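Local coordinates for protein carbonic anhydrase (Unidentified, PDB 3R1W) that probably catalyses the reversible hydration of carbon dioxide to bicarbonate, as a trimeric left-handed beta-helix enzyme of the gamma carbonic anhydrase type, at residues 41-49 and 175-183. Residues are numbered along the deposited sequence; the frame is centred on the assembly and turned at random.
Sequences GDDCSVWPL and YVRLKDKHL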
# COMPACT_ATOMS: atom_id res chain seq x y z
N GLY B 41 -17.86 -12.65 8.28
CA GLY B 41 -19.24 -13.05 8.06
C GLY B 41 -19.51 -13.57 6.66
O GLY B 41 -18.66 -13.51 5.77
N ASP B 42 -20.73 -14.09 6.47
CA ASP B 42 -21.13 -14.63 5.17
C ASP B 42 -20.91 -13.61 4.06
O ASP B 42 -21.17 -12.42 4.23
CB ASP B 42 -22.60 -15.05 5.19
CG ASP B 42 -22.89 -16.19 6.16
OD1 ASP B 42 -21.93 -16.81 6.67
OD2 ASP B 42 -24.09 -16.46 6.40
N ASP B 43 -20.44 -14.09 2.91
CA ASP B 43 -20.35 -13.27 1.71
C ASP B 43 -19.28 -12.17 1.76
O ASP B 43 -19.29 -11.27 0.91
CB ASP B 43 -21.72 -12.66 1.33
CG ASP B 43 -22.69 -13.69 0.77
OD1 ASP B 43 -22.26 -14.57 -0.02
OD2 ASP B 43 -23.89 -13.63 1.12
N CYS B 44 -18.38 -12.23 2.74
CA CYS B 44 -17.27 -11.29 2.78
C CYS B 44 -16.30 -11.64 1.67
O CYS B 44 -16.32 -12.74 1.13
CB CYS B 44 -16.54 -11.35 4.11
SG CYS B 44 -17.35 -10.42 5.42
N SER B 45 -15.45 -10.68 1.33
CA SER B 45 -14.48 -10.89 0.27
C SER B 45 -13.20 -10.16 0.62
O SER B 45 -13.22 -9.02 1.05
CB SER B 45 -15.02 -10.38 -1.07
OG SER B 45 -15.38 -9.01 -1.02
N VAL B 46 -12.08 -10.86 0.46
CA VAL B 46 -10.78 -10.29 0.75
C VAL B 46 -9.95 -10.43 -0.51
O VAL B 46 -9.74 -11.53 -1.01
CB VAL B 46 -10.10 -11.00 1.92
CG1 VAL B 46 -8.76 -10.32 2.22
CG2 VAL B 46 -11.00 -10.95 3.17
N TRP B 47 -9.48 -9.29 -1.00
CA TRP B 47 -8.99 -9.15 -2.37
C TRP B 47 -7.47 -9.22 -2.44
O TRP B 47 -6.81 -9.30 -1.41
CB TRP B 47 -9.57 -7.86 -2.95
CG TRP B 47 -11.05 -7.99 -3.04
CD1 TRP B 47 -11.97 -7.68 -2.06
CD2 TRP B 47 -11.80 -8.55 -4.13
NE1 TRP B 47 -13.24 -7.99 -2.49
CE2 TRP B 47 -13.16 -8.52 -3.76
CE3 TRP B 47 -11.44 -9.05 -5.39
CZ2 TRP B 47 -14.17 -8.98 -4.60
CZ3 TRP B 47 -12.44 -9.51 -6.22
CH2 TRP B 47 -13.79 -9.46 -5.83
N PRO B 48 -6.91 -9.26 -3.67
CA PRO B 48 -5.47 -9.55 -3.74
C PRO B 48 -4.59 -8.67 -2.87
O PRO B 48 -4.75 -7.45 -2.80
CB PRO B 48 -5.15 -9.33 -5.22
CG PRO B 48 -6.41 -9.74 -5.91
CD PRO B 48 -7.53 -9.23 -5.01
N LEU B 49 -3.65 -9.32 -2.19
CA LEU B 49 -2.59 -8.65 -1.45
C LEU B 49 -3.10 -7.78 -0.29
O LEU B 49 -2.48 -6.78 0.06
CB LEU B 49 -1.71 -7.83 -2.40
CG LEU B 49 -1.15 -8.64 -3.58
CD1 LEU B 49 -0.24 -7.78 -4.47
CD2 LEU B 49 -0.39 -9.87 -3.09
N TYR B 175 -20.22 -6.11 -4.99
CA TYR B 175 -19.00 -6.83 -4.62
C TYR B 175 -19.25 -8.29 -4.23
O TYR B 175 -18.40 -9.15 -4.43
CB TYR B 175 -18.16 -6.07 -3.57
CG TYR B 175 -16.93 -5.46 -4.21
CD1 TYR B 175 -15.69 -6.06 -4.07
CD2 TYR B 175 -17.02 -4.31 -4.98
CE1 TYR B 175 -14.56 -5.52 -4.68
CE2 TYR B 175 -15.91 -3.76 -5.60
CZ TYR B 175 -14.68 -4.38 -5.44
OH TYR B 175 -13.55 -3.84 -6.04
N VAL B 176 -20.43 -8.56 -3.68
CA VAL B 176 -20.84 -9.95 -3.44
C VAL B 176 -20.93 -10.71 -4.76
O VAL B 176 -20.43 -11.83 -4.90
CB VAL B 176 -22.17 -10.04 -2.65
CG1 VAL B 176 -22.72 -11.47 -2.66
CG2 VAL B 176 -21.97 -9.54 -1.21
N ARG B 177 -21.58 -10.10 -5.75
CA ARG B 177 -21.66 -10.72 -7.07
C ARG B 177 -20.29 -10.89 -7.71
O ARG B 177 -20.02 -11.91 -8.35
CB ARG B 177 -22.61 -9.94 -8.00
CG ARG B 177 -24.08 -10.06 -7.62
CD ARG B 177 -24.98 -9.50 -8.71
NE ARG B 177 -24.68 -8.10 -9.00
CZ ARG B 177 -25.19 -7.08 -8.31
NH1 ARG B 177 -26.02 -7.31 -7.30
NH2 ARG B 177 -24.87 -5.83 -8.63
N LEU B 178 -19.41 -9.90 -7.52
CA LEU B 178 -18.07 -9.94 -8.12
C LEU B 178 -17.26 -11.05 -7.47
O LEU B 178 -16.56 -11.82 -8.14
CB LEU B 178 -17.36 -8.60 -7.91
CG LEU B 178 -15.98 -8.52 -8.54
CD1 LEU B 178 -16.07 -8.77 -10.06
CD2 LEU B 178 -15.35 -7.15 -8.24
N LYS B 179 -17.34 -11.16 -6.15
CA LYS B 179 -16.60 -12.23 -5.48
C LYS B 179 -17.10 -13.64 -5.86
O LYS B 179 -16.31 -14.57 -5.87
CB LYS B 179 -16.54 -12.05 -3.95
CG LYS B 179 -17.86 -12.12 -3.22
CD LYS B 179 -18.16 -13.51 -2.71
CE LYS B 179 -19.54 -13.53 -2.03
NZ LYS B 179 -20.17 -14.88 -1.91
N ASP B 180 -18.39 -13.79 -6.19
CA ASP B 180 -18.82 -15.09 -6.67
C ASP B 180 -18.13 -15.44 -7.99
O ASP B 180 -17.84 -16.61 -8.25
CB ASP B 180 -20.35 -15.14 -6.79
CG ASP B 180 -21.04 -15.21 -5.43
OD1 ASP B 180 -20.41 -15.70 -4.47
OD2 ASP B 180 -22.22 -14.80 -5.33
N LYS B 181 -17.88 -14.44 -8.82
CA LYS B 181 -17.20 -14.68 -10.09
C LYS B 181 -15.74 -15.06 -9.85
O LYS B 181 -15.21 -15.96 -10.50
CB LYS B 181 -17.27 -13.46 -11.01
CG LYS B 181 -18.68 -13.06 -11.40
CD LYS B 181 -18.66 -11.87 -12.34
CE LYS B 181 -20.04 -11.53 -12.88
NZ LYS B 181 -19.98 -10.36 -13.80
N HIS B 182 -15.10 -14.37 -8.92
CA HIS B 182 -13.72 -14.69 -8.57
C HIS B 182 -13.62 -16.09 -7.94
O HIS B 182 -12.66 -16.83 -8.20
CB HIS B 182 -13.14 -13.62 -7.66
CG HIS B 182 -12.60 -12.42 -8.39
ND1 HIS B 182 -13.41 -11.52 -9.06
CD2 HIS B 182 -11.33 -11.99 -8.56
CE1 HIS B 182 -12.65 -10.58 -9.60
NE2 HIS B 182 -11.39 -10.84 -9.31
N LEU B 183 -14.61 -16.47 -7.14
CA LEU B 183 -14.67 -17.83 -6.60
C LEU B 183 -14.83 -18.85 -7.72
O LEU B 183 -14.20 -19.92 -7.70
CB LEU B 183 -15.83 -17.97 -5.62
CG LEU B 183 -15.59 -17.41 -4.22
CD1 LEU B 183 -16.91 -17.27 -3.49
CD2 LEU B 183 -14.62 -18.27 -3.42
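Lys179 NZ is gripped by three acceptors: it lies 2.8 Å from Asp43 OD1 and 2.7 Å from OD1 of the adjacent Asp180, and also bonds the backbone O of Arg25. Asp43 OD1 is met on its anti side, 18° out of the carboxylate plane, and Asp180 OD1 on its syn side, 32° out. These OD1 atoms stay 4.9 Å apart, a like-charge approach that the lysine, and Arg25 at Asp43, would probably offset. A bend at chi2 takes Lys179 CE and NZ toward Asp43, while its CB, near the backbone, packs on Ser45 CB at 3.7 Å. The methyls of Val176 pack beside Asp43.

Farther along, the Trp47 indole is wedged among helix side chains. The edge of Tyr175 is directed at its face in an offset edge-to-face pair, planes at 80°, with Tyr175 CD1 3.3 Å from Trp47 CZ2. At its far end the indole presents its own edge: Trp47 CZ3 stands over the centre of the His182 ring, 3.4 Å above its plane, while Leu178 CG closes on CH2. A bent bond from Trp47 NE1 to Ser45 OG, 2.8 Å, limits turning of the indole, and one from His182 ND1, reaching Leu178 O from above the carbonyl plane, does so for the imidazole. Replacing Trp47 with an alanine is likely to leave the His182 face and the Tyr175 edge without their aromatic partner, and Ser45 OG without its indole donor.

Arg53 of the second subunit bonds Tyr175 OH and makes a cation-pi contact with Trp47, continuing the aromatic cluster into the trimer interface. Charge sharing at Lys179 and edge-to-face packing round Trp47 thus together hold the C-terminal helix on an early coil of the left-handed beta-helix.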